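Long-range contact in glutamine cyclotransferase (Xanthomonas campestris, PDB 3MBR), which probably catalyses the cyclisation of N-terminal glutamine residues of peptides to pyroglutamate and binds a calcium ion within its beta-propeller: residues T23-E35 against N207-T221. The protein carries 1 engineered substitution. Numbering follows the deposited sequence.
Sequences TEGLFYLRGHLYE and NGIAFDAEHDRLFVT. With CA (calcium ion), chain B.
Tyr-28 lays its ring along the side chain of Asp-212, the two pointing the same way. CB of Asp-212 sits over one ring face, 3.6 Å from the centroid, and the carboxylate continues the stack, tilted only 12° from the ring. With CG of Tyr-28 anti to the backbone N (chi1 173°), the ring reaches across to the neighbouring hairpin, where a broad aromatic can cover an aliphatic CB and a polar group together. OH of Tyr-28 takes a weak hydrogen bond from NH2 of Arg-217 (3.2 Å), and CD2 of the ring touches CE2 of Phe-219. Arg-217 also grips OD1 of Asp-212 side-on through NE (2.8 Å) and NH2, while ND1 of His-215 comes to the syn lone pair of that oxygen; three donors on OD1 thus hold the carboxylate against the ring face.

Leu-26 fills the middle of the contact. Its CB lies 3.5 Å from CA of Gly-208, where a side chain would collide with it, so glycine suits the place. CD2 of Leu-26 packs 3.7 Å from CB of Ala-210, a residue small enough for the close approach. At the far end Asn-207 sets CB and CG against the carbonyl O of Thr-23, an oxygen hydrogen-bonded by Lys-223; its short side chain lets the amide lie against this backbone, ND2 by the carbonyl carbon of Glu-24.

Strands 25-29 and 207-212 run nearly parallel (15°), and a water between them accepts from N of Tyr-28 and lies within hydrogen-bonding distance of O of Phe-211. The carbonyl O atoms of Leu-26 and Ile-209 approach to 3.1 Å because both bind calcium, whose site is completed by Glu-154, Leu-155, Glu-156 and a water. Innermost strands of adjacent four-stranded antiparallel blades, side by side around the axis, are typical of a beta-propeller; here they also supply two calcium ligands.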
# COMPACT_ATOMS: atom_id res chain seq x y z
N THR A 23 -4.45 8.81 3.31
CA THR A 23 -4.07 7.39 3.14
C THR A 23 -2.56 7.20 3.11
O THR A 23 -1.86 7.85 2.35
CB THR A 23 -4.62 6.91 1.80
OG1 THR A 23 -6.02 7.28 1.75
CG2 THR A 23 -4.44 5.43 1.63
N GLU A 24 -2.10 6.24 3.92
CA GLU A 24 -0.69 5.83 3.93
C GLU A 24 -0.54 4.39 3.62
O GLU A 24 0.60 3.89 3.57
CB GLU A 24 -0.07 6.16 5.30
CG GLU A 24 0.15 7.65 5.53
CD GLU A 24 1.17 8.44 4.64
OE1 GLU A 24 1.83 7.94 3.82
OE2 GLU A 24 1.29 9.71 4.82
N GLY A 25 -1.61 3.63 3.42
CA GLY A 25 -1.52 2.19 3.09
C GLY A 25 -2.91 1.61 3.15
O GLY A 25 -3.82 2.20 3.83
N LEU A 26 -3.12 0.50 2.47
CA LEU A 26 -4.48 -0.06 2.40
C LEU A 26 -4.39 -1.56 2.18
O LEU A 26 -3.49 -2.03 1.44
CB LEU A 26 -5.19 0.57 1.16
CG LEU A 26 -6.70 0.34 1.02
CD1 LEU A 26 -7.50 1.19 1.97
CD2 LEU A 26 -7.09 0.66 -0.45
N PHE A 27 -5.30 -2.31 2.81
CA PHE A 27 -5.43 -3.74 2.43
C PHE A 27 -6.85 -4.17 2.58
O PHE A 27 -7.67 -3.39 3.18
CB PHE A 27 -4.44 -4.66 3.17
CG PHE A 27 -4.66 -4.76 4.65
CD1 PHE A 27 -5.64 -5.61 5.17
CD2 PHE A 27 -3.83 -4.07 5.56
CE1 PHE A 27 -5.83 -5.77 6.60
CE2 PHE A 27 -4.04 -4.23 6.98
CZ PHE A 27 -5.02 -5.09 7.47
N TYR A 28 -7.23 -5.31 2.11
CA TYR A 28 -8.59 -5.77 2.20
C TYR A 28 -8.55 -7.11 2.94
O TYR A 28 -7.69 -7.99 2.71
CB TYR A 28 -9.11 -6.03 0.78
CG TYR A 28 -10.47 -6.67 0.70
CD1 TYR A 28 -10.60 -8.04 0.83
CD2 TYR A 28 -11.59 -5.92 0.56
CE1 TYR A 28 -11.83 -8.69 0.76
CE2 TYR A 28 -12.86 -6.56 0.47
CZ TYR A 28 -12.92 -7.94 0.59
OH TYR A 28 -14.16 -8.59 0.47
N LEU A 29 -9.53 -7.29 3.81
CA LEU A 29 -9.58 -8.57 4.49
C LEU A 29 -11.00 -8.91 4.92
O LEU A 29 -11.62 -8.06 5.59
CB LEU A 29 -8.64 -8.51 5.77
CG LEU A 29 -8.69 -9.82 6.59
CD1 LEU A 29 -8.09 -10.84 5.75
CD2 LEU A 29 -7.83 -9.51 7.90
N ARG A 30 -11.50 -10.10 4.51
CA ARG A 30 -12.84 -10.59 4.98
C ARG A 30 -13.91 -9.50 4.80
O ARG A 30 -14.76 -9.25 5.70
CB ARG A 30 -12.77 -10.96 6.48
CG ARG A 30 -12.54 -12.37 7.00
CD ARG A 30 -11.25 -13.10 6.66
NE ARG A 30 -10.13 -13.18 7.65
CZ ARG A 30 -10.02 -12.60 8.85
NH1 ARG A 30 -10.98 -11.86 9.38
NH2 ARG A 30 -8.90 -12.78 9.54
N GLY A 31 -13.93 -8.86 3.67
CA GLY A 31 -14.98 -7.97 3.32
C GLY A 31 -14.81 -6.53 3.77
O GLY A 31 -15.60 -5.68 3.40
N HIS A 32 -13.72 -6.20 4.49
CA HIS A 32 -13.50 -4.82 4.91
C HIS A 32 -12.16 -4.32 4.43
O HIS A 32 -11.20 -5.10 4.15
CB HIS A 32 -13.49 -4.69 6.45
CG HIS A 32 -14.78 -5.10 7.07
ND1 HIS A 32 -14.91 -6.27 7.77
CD2 HIS A 32 -16.00 -4.52 7.05
CE1 HIS A 32 -16.16 -6.39 8.20
NE2 HIS A 32 -16.85 -5.35 7.76
N LEU A 33 -12.10 -3.02 4.28
CA LEU A 33 -10.82 -2.39 4.04
C LEU A 33 -10.18 -1.96 5.35
O LEU A 33 -10.89 -1.66 6.33
CB LEU A 33 -10.99 -1.11 3.18
CG LEU A 33 -11.51 -1.40 1.77
CD1 LEU A 33 -12.11 -0.15 1.11
CD2 LEU A 33 -10.37 -1.95 0.98
N TYR A 34 -8.85 -1.95 5.38
CA TYR A 34 -8.11 -1.40 6.52
C TYR A 34 -7.21 -0.36 5.89
O TYR A 34 -6.54 -0.63 4.86
CB TYR A 34 -7.28 -2.52 7.16
CG TYR A 34 -8.15 -3.47 7.93
CD1 TYR A 34 -8.83 -4.47 7.25
CD2 TYR A 34 -8.36 -3.30 9.32
CE1 TYR A 34 -9.68 -5.36 7.90
CE2 TYR A 34 -9.22 -4.25 10.01
CZ TYR A 34 -9.87 -5.25 9.29
OH TYR A 34 -10.71 -6.11 9.97
N GLU A 35 -7.20 0.82 6.49
CA GLU A 35 -6.52 1.95 5.91
C GLU A 35 -5.70 2.71 6.93
O GLU A 35 -6.25 3.03 8.01
CB GLU A 35 -7.57 2.91 5.34
CG GLU A 35 -6.98 4.05 4.52
CD GLU A 35 -8.09 4.87 3.84
OE1 GLU A 35 -9.31 4.62 4.05
OE2 GLU A 35 -7.72 5.78 3.06
N ASN A 207 -2.23 6.23 -2.83
CA ASN A 207 -1.43 5.75 -1.70
C ASN A 207 -2.03 4.51 -1.10
O ASN A 207 -1.59 4.06 -0.04
CB ASN A 207 -1.26 6.86 -0.66
CG ASN A 207 0.04 6.82 -0.02
OD1 ASN A 207 0.59 7.92 0.13
ND2 ASN A 207 0.48 5.70 0.49
N GLY A 208 -3.05 3.91 -1.73
CA GLY A 208 -3.67 2.70 -1.16
C GLY A 208 -3.96 1.76 -2.31
O GLY A 208 -4.66 2.20 -3.26
N ILE A 209 -3.44 0.56 -2.27
CA ILE A 209 -3.72 -0.46 -3.27
C ILE A 209 -4.12 -1.70 -2.47
O ILE A 209 -3.29 -2.17 -1.67
CB ILE A 209 -2.51 -0.78 -4.18
CG1 ILE A 209 -2.02 0.50 -4.88
CG2 ILE A 209 -2.97 -1.86 -5.17
CD1 ILE A 209 -0.63 0.30 -5.52
N ALA A 210 -5.33 -2.21 -2.65
CA ALA A 210 -5.77 -3.36 -1.87
C ALA A 210 -6.35 -4.47 -2.77
O ALA A 210 -7.19 -4.16 -3.61
CB ALA A 210 -6.80 -2.97 -0.82
N PHE A 211 -6.01 -5.70 -2.56
CA PHE A 211 -6.50 -6.77 -3.37
C PHE A 211 -7.35 -7.73 -2.54
O PHE A 211 -6.93 -8.18 -1.42
CB PHE A 211 -5.30 -7.52 -3.98
CG PHE A 211 -5.72 -8.59 -4.91
CD1 PHE A 211 -6.50 -8.32 -6.02
CD2 PHE A 211 -5.30 -9.91 -4.69
CE1 PHE A 211 -6.88 -9.32 -6.93
CE2 PHE A 211 -5.64 -10.94 -5.64
CZ PHE A 211 -6.44 -10.63 -6.71
N ASP A 212 -8.57 -7.98 -3.01
CA ASP A 212 -9.47 -8.99 -2.43
C ASP A 212 -9.20 -10.26 -3.23
O ASP A 212 -9.69 -10.37 -4.36
CB ASP A 212 -10.90 -8.48 -2.64
CG ASP A 212 -11.96 -9.56 -2.41
OD1 ASP A 212 -13.15 -9.21 -2.63
OD2 ASP A 212 -11.65 -10.71 -2.03
N ALA A 213 -8.39 -11.19 -2.66
CA ALA A 213 -8.07 -12.34 -3.46
C ALA A 213 -9.21 -13.30 -3.63
O ALA A 213 -9.25 -14.03 -4.65
CB ALA A 213 -6.81 -13.08 -2.91
N GLU A 214 -10.16 -13.30 -2.67
CA GLU A 214 -11.25 -14.29 -2.80
C GLU A 214 -12.12 -14.01 -4.05
O GLU A 214 -12.63 -14.91 -4.72
CB GLU A 214 -12.08 -14.22 -1.52
CG GLU A 214 -13.30 -15.14 -1.55
CD GLU A 214 -14.12 -15.12 -0.29
OE1 GLU A 214 -15.19 -15.83 -0.29
OE2 GLU A 214 -13.70 -14.43 0.69
N HIS A 215 -12.34 -12.73 -4.32
CA HIS A 215 -13.21 -12.36 -5.42
C HIS A 215 -12.48 -11.70 -6.57
O HIS A 215 -13.14 -11.30 -7.52
CB HIS A 215 -14.34 -11.44 -4.95
CG HIS A 215 -15.10 -11.97 -3.79
ND1 HIS A 215 -14.87 -11.55 -2.49
CD2 HIS A 215 -16.09 -12.92 -3.71
CE1 HIS A 215 -15.68 -12.20 -1.67
NE2 HIS A 215 -16.42 -13.05 -2.38
N ASP A 216 -11.13 -11.62 -6.49
CA ASP A 216 -10.26 -11.02 -7.50
C ASP A 216 -10.67 -9.59 -7.76
O ASP A 216 -10.90 -9.23 -8.92
CB ASP A 216 -10.30 -11.89 -8.80
CG ASP A 216 -9.28 -11.43 -9.87
OD1 ASP A 216 -8.30 -10.69 -9.59
OD2 ASP A 216 -9.51 -11.85 -11.03
N ARG A 217 -10.72 -8.78 -6.71
CA ARG A 217 -11.04 -7.35 -6.88
C ARG A 217 -9.84 -6.53 -6.45
O ARG A 217 -9.36 -6.70 -5.30
CB ARG A 217 -12.27 -6.96 -6.03
CG ARG A 217 -13.52 -7.80 -6.35
CD ARG A 217 -14.74 -7.26 -5.65
NE ARG A 217 -14.63 -7.41 -4.21
CZ ARG A 217 -15.47 -6.85 -3.34
NH1 ARG A 217 -16.55 -6.14 -3.78
NH2 ARG A 217 -15.29 -7.05 -2.05
N LEU A 218 -9.48 -5.55 -7.26
CA LEU A 218 -8.35 -4.67 -7.00
C LEU A 218 -8.90 -3.28 -6.70
O LEU A 218 -9.65 -2.74 -7.54
CB LEU A 218 -7.43 -4.67 -8.21
CG LEU A 218 -6.15 -3.84 -8.00
CD1 LEU A 218 -5.34 -4.35 -6.86
CD2 LEU A 218 -5.33 -3.87 -9.32
N PHE A 219 -8.54 -2.67 -5.55
CA PHE A 219 -9.04 -1.35 -5.20
C PHE A 219 -7.88 -0.36 -5.08
O PHE A 219 -6.81 -0.70 -4.56
CB PHE A 219 -9.69 -1.44 -3.81
CG PHE A 219 -10.86 -2.42 -3.75
CD1 PHE A 219 -12.08 -2.14 -4.37
CD2 PHE A 219 -10.70 -3.61 -3.07
CE1 PHE A 219 -13.13 -3.05 -4.27
CE2 PHE A 219 -11.73 -4.50 -2.99
CZ PHE A 219 -12.94 -4.23 -3.59
N VAL A 220 -8.13 0.89 -5.48
CA VAL A 220 -7.14 1.93 -5.31
C VAL A 220 -7.77 3.21 -4.73
O VAL A 220 -8.92 3.56 -5.10
CB VAL A 220 -6.38 2.28 -6.63
CG1 VAL A 220 -5.66 1.07 -7.17
CG2 VAL A 220 -7.28 2.77 -7.70
N THR A 221 -7.06 3.90 -3.87
CA THR A 221 -7.49 5.22 -3.45
C THR A 221 -6.27 6.02 -3.03
O THR A 221 -5.12 5.57 -3.23
CB THR A 221 -8.53 5.16 -2.31
OG1 THR A 221 -9.16 6.46 -2.19
CG2 THR A 221 -8.00 4.72 -0.96
CA CA B . -1.71 -2.37 0.02
O HOH W 1 -5.36 -6.91 0.56
O HOH W 2 -7.55 -10.59 0.63
O HOH W 3 -0.63 -3.15 2.05